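Local coordinates for protein peptide methionine sulfoxide reductase MsrA (Treponema denticola ATCC 35405, PDB 5FA9) that probably repairs oxidised proteins by reducing both S and R forms of methionine sulfoxide to methionine, with its MsrA and MsrB activities fused in one chain, at residues Asp59-Ser64 and Gly280-Ser285; Ala70-Ile75 and Ile122-Glu127; Lys178-Ile183 and Val211-Gly216; Ala290-Pro295 and Glu302-Tyr307. The protein carries 2 engineered substitutions. One frame throughout, in Å; residues are numbered along the deposited sequence.

Interaction 1 of 4, residues Asp59-Ser64 and Gly280-Ser285. Engineered in segment 280-285: Ser285 (natural residue Cys).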
loop_
_atom_site.group_PDB
_atom_site.type_symbol
_atom_site.label_atom_id
_atom_site.label_comp_id
_atom_site.label_asym_id
_atom_site.label_seq_id
_atom_site.Cartn_x
_atom_site.Cartn_y
_atom_site.Cartn_z
ATOM N N ASP B 59 6.796 0.226 2.276
ATOM C CA ASP B 59 6.644 -1.095 2.873
ATOM C C ASP B 59 7.186 -1.063 4.298
ATOM O O ASP B 59 8.385 -0.873 4.510
ATOM C CB ASP B 59 7.373 -2.153 2.040
ATOM C CG ASP B 59 7.051 -3.573 2.478
ATOM O OD1 ASP B 59 6.341 -3.751 3.491
ATOM O OD2 ASP B 59 7.515 -4.517 1.805
ATOM N N SER B 60 6.302 -1.253 5.271
ATOM C CA SER B 60 6.674 -1.154 6.677
ATOM C C SER B 60 7.612 -2.278 7.116
ATOM O O SER B 60 8.238 -2.193 8.172
ATOM C CB SER B 60 5.422 -1.150 7.557
ATOM O OG SER B 60 4.667 -2.335 7.374
ATOM N N SER B 61 7.708 -3.325 6.304
ATOM C CA SER B 61 8.598 -4.442 6.605
ATOM C C SER B 61 10.055 -4.071 6.347
ATOM O O SER B 61 10.969 -4.718 6.857
ATOM C CB SER B 61 8.218 -5.672 5.782
ATOM O OG SER B 61 8.798 -5.626 4.490
ATOM N N VAL B 62 10.266 -3.028 5.549
ATOM C CA VAL B 62 11.613 -2.564 5.241
ATOM C C VAL B 62 11.949 -1.308 6.036
ATOM O O VAL B 62 12.940 -1.271 6.768
ATOM C CB VAL B 62 11.784 -2.274 3.739
ATOM C CG1 VAL B 62 13.162 -1.692 3.466
ATOM C CG2 VAL B 62 11.564 -3.541 2.926
ATOM N N VAL B 63 11.121 -0.278 5.889
ATOM C CA VAL B 63 11.311 0.966 6.627
ATOM C C VAL B 63 10.094 1.262 7.504
ATOM O O VAL B 63 8.954 1.233 7.040
ATOM C CB VAL B 63 11.586 2.158 5.674
ATOM C CG1 VAL B 63 10.505 2.273 4.605
ATOM C CG2 VAL B 63 11.725 3.455 6.461
ATOM N N SER B 64 10.344 1.528 8.781
ATOM C CA SER B 64 9.270 1.815 9.723
ATOM C C SER B 64 8.847 3.275 9.650
ATOM O O SER B 64 9.592 4.122 9.155
ATOM C CB SER B 64 9.698 1.467 11.150
ATOM O OG SER B 64 10.802 2.256 11.558
ATOM N N GLY B 280 5.549 -8.854 7.239
ATOM C CA GLY B 280 6.331 -8.695 6.026
ATOM C C GLY B 280 6.827 -10.008 5.452
ATOM O O GLY B 280 7.278 -10.062 4.308
ATOM N N GLY B 281 6.747 -11.070 6.247
ATOM C CA GLY B 281 7.120 -12.396 5.787
ATOM C C GLY B 281 8.614 -12.656 5.814
ATOM O O GLY B 281 9.084 -13.657 5.274
ATOM N N LEU B 282 9.364 -11.757 6.442
ATOM C CA LEU B 282 10.812 -11.907 6.536
ATOM C C LEU B 282 11.235 -12.480 7.883
ATOM O O LEU B 282 10.737 -12.065 8.929
ATOM C CB LEU B 282 11.506 -10.563 6.307
ATOM C CG LEU B 282 11.291 -9.892 4.950
ATOM C CD1 LEU B 282 11.730 -8.436 4.998
ATOM C CD2 LEU B 282 12.036 -10.645 3.861
ATOM N N ARG B 283 12.159 -13.435 7.849
ATOM C CA ARG B 283 12.742 -13.976 9.070
ATOM C C ARG B 283 14.245 -13.733 9.107
ATOM O O ARG B 283 15.008 -14.385 8.393
ATOM C CB ARG B 283 12.449 -15.472 9.201
ATOM C CG ARG B 283 13.147 -16.132 10.386
ATOM C CD ARG B 283 12.671 -17.562 10.596
ATOM N NE ARG B 283 13.006 -18.430 9.472
ATOM C CZ ARG B 283 13.998 -19.314 9.482
ATOM N NH1 ARG B 283 14.759 -19.450 10.560
ATOM N NH2 ARG B 283 14.230 -20.065 8.413
ATOM N N TYR B 284 14.665 -12.785 9.937
ATOM C CA TYR B 284 16.083 -12.519 10.127
ATOM C C TYR B 284 16.644 -13.422 11.217
ATOM O O TYR B 284 16.440 -13.173 12.405
ATOM C CB TYR B 284 16.317 -11.048 10.480
ATOM C CG TYR B 284 16.118 -10.096 9.322
ATOM C CD1 TYR B 284 14.847 -9.662 8.963
ATOM C CD2 TYR B 284 17.200 -9.627 8.590
ATOM C CE1 TYR B 284 14.662 -8.790 7.906
ATOM C CE2 TYR B 284 17.024 -8.757 7.532
ATOM C CZ TYR B 284 15.754 -8.341 7.194
ATOM O OH TYR B 284 15.577 -7.474 6.142
ATOM N N SER B 285 17.349 -14.471 10.808
ATOM C CA SER B 285 17.960 -15.394 11.755
ATOM C C SER B 285 19.359 -14.908 12.112
ATOM O O SER B 285 20.270 -14.949 11.286
ATOM C CB SER B 285 18.009 -16.809 11.179
ATOM O OG SER B 285 18.283 -17.763 12.191
HETATM O O HOH W 1 14.259 -5.049 7.149
#
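Ser61 and Gly280 make the close part of this junction between the MsrA-type and the SelR (MsrB-type) portions of the chain, and Ser61 sits within an Asx turn that follows strand 51-59. The tight point is Ser61 CB against Gly280 CA, 3.6 Å apart, where the buried serine meets a bare glycine backbone. The turn fixes its side of that meeting: Ser61 N donates to Asp59 OD1 at 3.2 Å with an N-H...O angle of 166°, reaching the oxygen from well above the carboxylate plane, while a weak bond ties Ser61 OG to Asp59 OD2. Asp59 O takes two further donors, Val62 N and Val63 N, which curl the backbone on toward helix 65-74.

Packing slackens away from this point. With Leu282 CG anti to its carbonyl carbon (chi1 -61°), CD1 is the branch that meets Ser61 OG, no closer than 4.1 Å, and the summed buried surface is 120 Å². Beyond the leucine, at the start of strand 283-286, a single water bridges the two segments. Tyr284 OH, also bonded to Tyr246 OH, lies 2.9 Å from this water molecule, which donates a weak bond of 3.3 Å to Ser61 O.

Interaction 2 of 4, residues Ala70-Ile75 and Ile122-Glu127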
loop_
_atom_site.group_PDB
_atom_site.type_symbol
_atom_site.label_atom_id
_atom_site.label_comp_id
_atom_site.label_asym_id
_atom_site.label_seq_id
_atom_site.Cartn_x
_atom_site.Cartn_y
_atom_site.Cartn_z
ATOM N N ALA B 70 11.920 10.108 11.327
ATOM C CA ALA B 70 13.279 10.486 11.695
ATOM C C ALA B 70 13.958 11.201 10.530
ATOM O O ALA B 70 14.616 12.224 10.719
ATOM C CB ALA B 70 14.082 9.265 12.117
ATOM N N HIS B 71 13.797 10.654 9.328
ATOM C CA HIS B 71 14.301 11.293 8.117
ATOM C C HIS B 71 13.649 12.653 7.914
ATOM O O HIS B 71 14.309 13.620 7.531
ATOM C CB HIS B 71 14.054 10.414 6.886
ATOM C CG HIS B 71 14.981 9.244 6.778
ATOM N ND1 HIS B 71 16.317 9.379 6.465
ATOM C CD2 HIS B 71 14.762 7.916 6.926
ATOM C CE1 HIS B 71 16.882 8.186 6.433
ATOM N NE2 HIS B 71 15.960 7.280 6.709
ATOM N N TYR B 72 12.346 12.713 8.165
ATOM C CA TYR B 72 11.573 13.935 7.977
ATOM C C TYR B 72 12.087 15.075 8.851
ATOM O O TYR B 72 12.321 16.181 8.364
ATOM C CB TYR B 72 10.093 13.672 8.266
ATOM C CG TYR B 72 9.239 14.919 8.283
ATOM C CD1 TYR B 72 8.961 15.610 7.111
ATOM C CD2 TYR B 72 8.697 15.395 9.470
ATOM C CE1 TYR B 72 8.179 16.749 7.122
ATOM C CE2 TYR B 72 7.910 16.531 9.490
ATOM C CZ TYR B 72 7.656 17.204 8.313
ATOM O OH TYR B 72 6.875 18.337 8.328
ATOM N N PHE B 73 12.267 14.800 10.138
ATOM C CA PHE B 73 12.756 15.808 11.075
ATOM C C PHE B 73 14.215 16.164 10.804
ATOM O O PHE B 73 14.687 17.230 11.201
ATOM C CB PHE B 73 12.590 15.326 12.517
ATOM C CG PHE B 73 11.232 15.606 13.098
ATOM C CD1 PHE B 73 10.206 14.684 12.974
ATOM C CD2 PHE B 73 10.981 16.795 13.765
ATOM C CE1 PHE B 73 8.955 14.941 13.507
ATOM C CE2 PHE B 73 9.734 17.058 14.300
ATOM C CZ PHE B 73 8.719 16.130 14.171
ATOM N N ARG B 74 14.924 15.268 10.127
ATOM C CA ARG B 74 16.328 15.489 9.800
ATOM C C ARG B 74 16.494 16.580 8.743
ATOM O O ARG B 74 17.467 17.335 8.763
ATOM C CB ARG B 74 16.969 14.188 9.314
ATOM C CG ARG B 74 18.369 14.349 8.745
ATOM C CD ARG B 74 18.760 13.143 7.911
ATOM N NE ARG B 74 20.197 13.083 7.665
ATOM C CZ ARG B 74 20.799 12.100 7.002
ATOM N NH1 ARG B 74 20.086 11.092 6.519
ATOM N NH2 ARG B 74 22.112 12.124 6.824
ATOM N N ILE B 75 15.531 16.670 7.831
ATOM C CA ILE B 75 15.649 17.575 6.691
ATOM C C ILE B 75 14.818 18.849 6.835
ATOM O O ILE B 75 14.719 19.635 5.894
ATOM C CB ILE B 75 15.240 16.872 5.381
ATOM C CG1 ILE B 75 13.762 16.479 5.424
ATOM C CG2 ILE B 75 16.113 15.651 5.136
ATOM C CD1 ILE B 75 13.258 15.862 4.137
ATOM N N ILE B 122 8.008 22.925 18.918
ATOM C CA ILE B 122 7.832 22.401 17.570
ATOM C C ILE B 122 6.483 22.845 17.017
ATOM O O ILE B 122 5.453 22.690 17.674
ATOM C CB ILE B 122 7.932 20.862 17.541
ATOM C CG1 ILE B 122 9.375 20.420 17.791
ATOM C CG2 ILE B 122 7.441 20.312 16.211
ATOM C CD1 ILE B 122 9.538 18.924 17.929
ATOM N N VAL B 123 6.492 23.404 15.811
ATOM C CA VAL B 123 5.280 23.952 15.215
ATOM C C VAL B 123 4.776 23.104 14.052
ATOM O O VAL B 123 3.881 23.517 13.315
ATOM C CB VAL B 123 5.500 25.393 14.722
ATOM C CG1 VAL B 123 5.779 26.317 15.898
ATOM C CG2 VAL B 123 6.640 25.439 13.716
ATOM N N VAL B 124 5.358 21.920 13.888
ATOM C CA VAL B 124 4.882 20.973 12.887
ATOM C C VAL B 124 3.465 20.538 13.237
ATOM O O VAL B 124 3.222 20.009 14.322
ATOM C CB VAL B 124 5.793 19.734 12.790
ATOM C CG1 VAL B 124 5.245 18.751 11.765
ATOM C CG2 VAL B 124 7.214 20.144 12.439
ATOM N N GLU B 125 2.528 20.764 12.323
ATOM C CA GLU B 125 1.134 20.428 12.583
ATOM C C GLU B 125 0.854 18.960 12.278
ATOM O O GLU B 125 1.344 18.411 11.292
ATOM C CB GLU B 125 0.198 21.326 11.767
ATOM C CG GLU B 125 0.413 21.269 10.263
ATOM C CD GLU B 125 -0.537 22.176 9.504
ATOM O OE1 GLU B 125 -0.965 23.202 10.073
ATOM O OE2 GLU B 125 -0.858 21.861 8.339
ATOM N N VAL B 126 0.070 18.326 13.143
ATOM C CA VAL B 126 -0.345 16.948 12.924
ATOM C C VAL B 126 -1.856 16.891 12.757
ATOM O O VAL B 126 -2.605 17.061 13.718
ATOM C CB VAL B 126 0.086 16.031 14.082
ATOM C CG1 VAL B 126 -0.435 14.619 13.862
ATOM C CG2 VAL B 126 1.600 16.031 14.222
ATOM N N GLU B 127 -2.298 16.657 11.527
ATOM C CA GLU B 127 -3.721 16.645 11.214
ATOM C C GLU B 127 -4.061 15.456 10.336
ATOM O O GLU B 127 -3.199 14.921 9.639
ATOM C CB GLU B 127 -4.135 17.937 10.503
ATOM C CG GLU B 127 -3.764 19.220 11.225
ATOM C CD GLU B 127 -4.122 20.456 10.422
ATOM O OE1 GLU B 127 -4.482 20.311 9.235
ATOM O OE2 GLU B 127 -4.045 21.572 10.977
#
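The Tyr72 ring meets Val124 CG1 at its edge, near the ring plane, whereas Val124 CG2 and Ile122 CD1 come obliquely to the Phe73 ring. Both aromatic residues belong to the last turns of helix 65-74, which packs here on the chain entering strand 125-128, an outermost strand of the mixed sheet in the MsrA domain: an alpha/beta layer contact made of side chains.

Val124 is shared between the rings. Its CG1 is anti to the backbone N (chi1 178°) and reaches Tyr72, 4.1 Å from CE2 and 3.8 Å from OH; its other branch, CG2, turns to Phe73 CE2 at a looser 4.4 Å. Tyr72 and Val124 extend toward each other from opposite directions. Phe73 and Ile122 instead cross at about a right angle. The Phe73 CB leaves the helix to one side of segment 122-127, and the ring swings back (chi1 -85°) so that CE2 reaches it.

Met114 of helix 104-115 touches both Phe73 and Ile122, and Ile96 of the neighbouring strand 95-98 touches Tyr72 and Val124, extending the apolar layer. The Tyr72 side chain is about 12 Å from that of Ser11, the engineered residue at the predicted active site. The Tyr72 hydroxyl is hydrogen-bonded to Ala8 O, at the end of strand 2-8. On the Phe73 side, the closest approach is CE2 to Ile122 CD1, 4.1 Å.

Interaction 3 of 4, residues Lys178-Ile183 and Val211-Gly216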
loop_
_atom_site.group_PDB
_atom_site.type_symbol
_atom_site.label_atom_id
_atom_site.label_comp_id
_atom_site.label_asym_id
_atom_site.label_seq_id
_atom_site.Cartn_x
_atom_site.Cartn_y
_atom_site.Cartn_z
ATOM N N LYS B 178 41.006 -10.515 21.006
ATOM C CA LYS B 178 41.219 -10.592 22.448
ATOM C C LYS B 178 40.014 -10.073 23.235
ATOM O O LYS B 178 39.773 -10.496 24.365
ATOM C CB LYS B 178 42.498 -9.846 22.829
ATOM C CG LYS B 178 43.475 -9.740 21.668
ATOM C CD LYS B 178 44.792 -9.121 22.074
ATOM C CE LYS B 178 45.641 -10.162 22.772
ATOM N NZ LYS B 178 45.896 -11.317 21.855
ATOM N N SER B 179 39.267 -9.148 22.639
ATOM C CA SER B 179 38.122 -8.543 23.309
ATOM C C SER B 179 36.943 -9.511 23.360
ATOM O O SER B 179 36.301 -9.669 24.399
ATOM C CB SER B 179 37.708 -7.250 22.604
ATOM O OG SER B 179 38.841 -6.486 22.233
ATOM N N LEU B 180 36.662 -10.156 22.233
ATOM C CA LEU B 180 35.499 -11.027 22.114
ATOM C C LEU B 180 35.787 -12.437 22.620
ATOM O O LEU B 180 36.933 -12.883 22.625
ATOM C CB LEU B 180 35.029 -11.095 20.660
ATOM C CG LEU B 180 34.680 -9.777 19.968
ATOM C CD1 LEU B 180 34.375 -10.016 18.499
ATOM C CD2 LEU B 180 33.507 -9.102 20.660
ATOM N N LYS B 181 34.736 -13.131 23.046
ATOM C CA LYS B 181 34.835 -14.554 23.341
ATOM C C LYS B 181 34.997 -15.314 22.026
ATOM O O LYS B 181 34.640 -14.791 20.969
ATOM C CB LYS B 181 33.600 -15.036 24.113
ATOM C CG LYS B 181 33.069 -14.039 25.130
ATOM C CD LYS B 181 32.245 -14.737 26.204
ATOM C CE LYS B 181 30.998 -13.943 26.557
ATOM N NZ LYS B 181 30.188 -14.622 27.608
ATOM N N PRO B 182 35.554 -16.538 22.081
ATOM C CA PRO B 182 35.790 -17.335 20.870
ATOM C C PRO B 182 34.572 -17.457 19.957
ATOM O O PRO B 182 34.706 -17.292 18.744
ATOM C CB PRO B 182 36.181 -18.704 21.431
ATOM C CG PRO B 182 36.830 -18.391 22.726
ATOM C CD PRO B 182 36.095 -17.201 23.283
ATOM N N ILE B 183 33.405 -17.735 20.529
ATOM C CA ILE B 183 32.188 -17.878 19.738
ATOM C C ILE B 183 31.784 -16.544 19.102
ATOM O O ILE B 183 31.234 -16.516 18.001
ATOM C CB ILE B 183 31.020 -18.437 20.589
ATOM C CG1 ILE B 183 29.791 -18.705 19.716
ATOM C CG2 ILE B 183 30.686 -17.504 21.749
ATOM C CD1 ILE B 183 28.635 -19.328 20.465
ATOM N N VAL B 211 22.435 -4.614 19.664
ATOM C CA VAL B 211 23.511 -3.829 19.084
ATOM C C VAL B 211 24.633 -4.712 18.532
ATOM O O VAL B 211 24.842 -5.830 19.004
ATOM C CB VAL B 211 24.059 -2.842 20.155
ATOM C CG1 VAL B 211 25.558 -3.007 20.380
ATOM C CG2 VAL B 211 23.693 -1.409 19.806
ATOM N N ASP B 212 25.335 -4.210 17.517
ATOM C CA ASP B 212 26.500 -4.900 16.969
ATOM C C ASP B 212 27.559 -5.048 18.055
ATOM O O ASP B 212 28.035 -4.057 18.610
ATOM C CB ASP B 212 27.062 -4.139 15.763
ATOM C CG ASP B 212 28.075 -4.954 14.967
ATOM O OD1 ASP B 212 28.652 -5.917 15.515
ATOM O OD2 ASP B 212 28.298 -4.623 13.783
ATOM N N ILE B 213 27.934 -6.288 18.347
ATOM C CA ILE B 213 28.873 -6.573 19.424
ATOM C C ILE B 213 30.288 -6.082 19.105
ATOM O O ILE B 213 31.141 -6.008 19.990
ATOM C CB ILE B 213 28.910 -8.088 19.738
ATOM C CG1 ILE B 213 29.440 -8.339 21.152
ATOM C CG2 ILE B 213 29.718 -8.839 18.687
ATOM C CD1 ILE B 213 29.044 -9.683 21.718
ATOM N N THR B 214 30.532 -5.735 17.844
ATOM C CA THR B 214 31.860 -5.298 17.423
ATOM C C THR B 214 31.977 -3.783 17.249
ATOM O O THR B 214 33.075 -3.234 17.322
ATOM C CB THR B 214 32.276 -5.970 16.099
ATOM O OG1 THR B 214 31.434 -5.507 15.036
ATOM C CG2 THR B 214 32.168 -7.483 16.210
ATOM N N THR B 215 30.853 -3.110 17.018
ATOM C CA THR B 215 30.882 -1.674 16.742
ATOM C C THR B 215 29.986 -0.865 17.675
ATOM O O THR B 215 30.240 0.315 17.918
ATOM C CB THR B 215 30.462 -1.373 15.290
ATOM O OG1 THR B 215 29.076 -1.693 15.112
ATOM C CG2 THR B 215 31.297 -2.182 14.312
ATOM N N GLY B 216 28.940 -1.496 18.197
ATOM C CA GLY B 216 28.022 -0.814 19.089
ATOM C C GLY B 216 26.850 -0.161 18.376
ATOM O O GLY B 216 26.035 0.513 19.003
#
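Asp212 OD1 is gripped twice by Thr214, the residue whose methyl CG2 meets Leu180 CD1 across the contact at 4.1 Å. Thr214 N donates to OD1 at 3.0 Å with an N-H...O angle of 167°, and Thr214 OG1 donates at 2.9 Å; both arrive from the same face of the carboxylate, nearly 50° above its plane. The threonine torsion explains this double role: with OG1 lying between the backbone N and the carbonyl carbon (chi1 67°), the hydroxyl serves Asp212 and the methyl is left for the leucine.

Leu180, in the short link between helices 173-179 and 182-190, forks over the turn. One branch, CD1, takes Thr214, while CD2 rests 4.0 Å from Ile213 O and makes an apolar touch with Ile213 CG1 at 4.2 Å. Thr188 of helix 182-190 touches Leu180, Ile213 and Thr214 alike and packs the helix onto the same corner.

The second carboxylate oxygen, Asp212 OD2, bonds to Ser261 OG on strand 256-261 of the other antiparallel sheet, and Gly216 N closes on Asp212 O at 2.7 Å. The bond from Thr214 N to Asp212 OD1 makes this corner an Asx turn, here ending strand 208-212 in the two-sheet MsrB fold.

Interaction 4 of 4, residues Ala290-Pro295 and Glu302-Tyr307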
loop_
_atom_site.group_PDB
_atom_site.type_symbol
_atom_site.label_atom_id
_atom_site.label_comp_id
_atom_site.label_asym_id
_atom_site.label_seq_id
_atom_site.Cartn_x
_atom_site.Cartn_y
_atom_site.Cartn_z
ATOM N N ALA B 290 26.564 -12.451 18.116
ATOM C CA ALA B 290 26.891 -11.268 17.328
ATOM C C ALA B 290 26.196 -10.022 17.870
ATOM O O ALA B 290 26.432 -8.913 17.389
ATOM C CB ALA B 290 26.518 -11.488 15.870
ATOM N N LEU B 291 25.339 -10.205 18.870
ATOM C CA LEU B 291 24.539 -9.101 19.390
ATOM C C LEU B 291 24.828 -8.781 20.854
ATOM O O LEU B 291 25.204 -9.654 21.636
ATOM C CB LEU B 291 23.048 -9.408 19.222
ATOM C CG LEU B 291 22.578 -9.751 17.808
ATOM C CD1 LEU B 291 21.108 -10.147 17.813
ATOM C CD2 LEU B 291 22.823 -8.585 16.862
ATOM N N ARG B 292 24.651 -7.511 21.206
ATOM C CA ARG B 292 24.687 -7.066 22.593
ATOM C C ARG B 292 23.377 -6.368 22.943
ATOM O O ARG B 292 23.041 -5.340 22.355
ATOM C CB ARG B 292 25.872 -6.129 22.830
ATOM C CG ARG B 292 25.951 -5.576 24.242
ATOM C CD ARG B 292 27.193 -4.715 24.422
ATOM N NE ARG B 292 26.995 -3.661 25.414
ATOM C CZ ARG B 292 26.914 -2.367 25.120
ATOM N NH1 ARG B 292 27.013 -1.967 23.859
ATOM N NH2 ARG B 292 26.733 -1.474 26.082
ATOM N N PHE B 293 22.640 -6.923 23.901
ATOM C CA PHE B 293 21.341 -6.373 24.268
ATOM C C PHE B 293 21.459 -5.184 25.215
ATOM O O PHE B 293 22.206 -5.222 26.193
ATOM C CB PHE B 293 20.458 -7.450 24.901
ATOM C CG PHE B 293 19.123 -6.941 25.366
ATOM C CD1 PHE B 293 18.120 -6.660 24.454
ATOM C CD2 PHE B 293 18.868 -6.750 26.715
ATOM C CE1 PHE B 293 16.888 -6.192 24.876
ATOM C CE2 PHE B 293 17.639 -6.283 27.144
ATOM C CZ PHE B 293 16.649 -6.003 26.223
ATOM N N ILE B 294 20.708 -4.131 24.912
ATOM C CA ILE B 294 20.681 -2.934 25.739
ATOM C C ILE B 294 19.252 -2.608 26.153
ATOM O O ILE B 294 18.441 -2.205 25.319
ATOM C CB ILE B 294 21.292 -1.726 25.005
ATOM C CG1 ILE B 294 22.711 -2.055 24.537
ATOM C CG2 ILE B 294 21.281 -0.495 25.899
ATOM C CD1 ILE B 294 23.456 -0.878 23.966
ATOM N N PRO B 295 18.938 -2.789 27.447
ATOM C CA PRO B 295 17.595 -2.551 27.991
ATOM C C PRO B 295 17.091 -1.140 27.706
ATOM O O PRO B 295 17.888 -0.202 27.666
ATOM C CB PRO B 295 17.783 -2.767 29.496
ATOM C CG PRO B 295 18.973 -3.654 29.605
ATOM C CD PRO B 295 19.879 -3.247 28.483
ATOM N N GLU B 302 23.230 5.208 28.057
ATOM C CA GLU B 302 24.361 4.668 27.309
ATOM C C GLU B 302 24.490 5.312 25.930
ATOM O O GLU B 302 25.277 4.861 25.098
ATOM C CB GLU B 302 24.240 3.149 27.167
ATOM C CG GLU B 302 24.348 2.395 28.481
ATOM C CD GLU B 302 24.263 0.895 28.299
ATOM O OE1 GLU B 302 24.687 0.400 27.234
ATOM O OE2 GLU B 302 23.774 0.209 29.221
ATOM N N GLY B 303 23.714 6.366 25.694
ATOM C CA GLY B 303 23.859 7.161 24.487
ATOM C C GLY B 303 22.969 6.766 23.324
ATOM O O GLY B 303 23.159 7.243 22.206
ATOM N N TYR B 304 21.997 5.896 23.578
ATOM C CA TYR B 304 21.109 5.424 22.518
ATOM C C TYR B 304 19.719 6.048 22.611
ATOM O O TYR B 304 18.715 5.395 22.327
ATOM C CB TYR B 304 21.007 3.899 22.557
ATOM C CG TYR B 304 22.304 3.202 22.212
ATOM C CD1 TYR B 304 23.232 2.895 23.199
ATOM C CD2 TYR B 304 22.605 2.861 20.900
ATOM C CE1 TYR B 304 24.422 2.264 22.890
ATOM C CE2 TYR B 304 23.792 2.227 20.582
ATOM C CZ TYR B 304 24.696 1.931 21.580
ATOM O OH TYR B 304 25.879 1.301 21.271
ATOM N N GLY B 305 19.671 7.318 23.001
ATOM C CA GLY B 305 18.413 8.027 23.158
ATOM C C GLY B 305 17.644 8.221 21.864
ATOM O O GLY B 305 16.420 8.357 21.877
ATOM N N ASP B 306 18.357 8.237 20.745
ATOM C CA ASP B 306 17.735 8.469 19.445
ATOM C C ASP B 306 16.965 7.252 18.937
ATOM O O ASP B 306 16.199 7.352 17.979
ATOM C CB ASP B 306 18.793 8.873 18.417
ATOM C CG ASP B 306 19.362 10.253 18.677
ATOM O OD1 ASP B 306 18.781 10.991 19.500
ATOM O OD2 ASP B 306 20.391 10.600 18.060
ATOM N N TYR B 307 17.166 6.107 19.582
ATOM C CA TYR B 307 16.594 4.853 19.105
ATOM C C TYR B 307 15.408 4.379 19.944
ATOM O O TYR B 307 14.903 3.274 19.745
ATOM C CB TYR B 307 17.672 3.767 19.069
ATOM C CG TYR B 307 18.833 4.098 18.161
ATOM C CD1 TYR B 307 18.790 3.793 16.806
ATOM C CD2 TYR B 307 19.971 4.724 18.655
ATOM C CE1 TYR B 307 19.847 4.098 15.970
ATOM C CE2 TYR B 307 21.034 5.032 17.827
ATOM C CZ TYR B 307 20.967 4.716 16.486
ATOM O OH TYR B 307 22.024 5.020 15.658
#
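Ile294 reaches across to Glu302 and Tyr304 with every branch beyond CB. From CB, the CG2 methyl approaches Glu302 OE1 at 3.8 Å. The other branch, CG1, is anti to the carbonyl carbon (chi1 -55°) and lies over the centre of the Arg292 guanidinium, 4.2 Å from its plane, thereby covering one face of that group. The tip, CD1, meets two neighbours: Tyr304 CE1 at 3.5 Å and Glu302 OE1 at 3.7 Å. The isoleucine and the tyrosine side chains cross at about a right angle, and the methyl comes to the ring obliquely.

Ile294 and Arg292 project from the same side of strand 291-295, an outermost strand of the three-stranded antiparallel sheet in the MsrB part of the chain. A Schellman motif, with Gly303 at positive phi as its C-prime residue and Tyr304 N bonded to Met299 O, closes the helical turns that lead into the facing segment.

Arg292, extended from CG to NE, forms a salt bridge from NH2 to Glu302 OE1 at 3.0 Å. The guanidinium and carboxylate planes are only 21° apart, but the oxygen approaches obliquely. At the guanidinium edge, NH1 is 4.3 Å from Tyr304 OH, too far for a bond; the probable hydrogen-bond partner of this hydroxyl is Gly216 O, at a separation too short to be trusted.

Interaction 1 closes the longest loop, joining the MsrA and MsrB portions, and interactions 2 and 3 are nested within it along the chain; interaction 4 begins after interaction 1 has closed. Interaction 2 stays inside the MsrA portion, about 24 Å centre to centre from interaction 1 and on the opposite side of the chain's centre. Interactions 3 and 4 belong together: their centres are about 14 Å apart, they touch directly, and strands 208-212 and 291-295 are neighbours in one antiparallel sheet. Interactions 2 and 3 are the most distant pair, about 36 Å between centres. The set thus covers packing within each of the two parts and the junction between them in this fused enzyme.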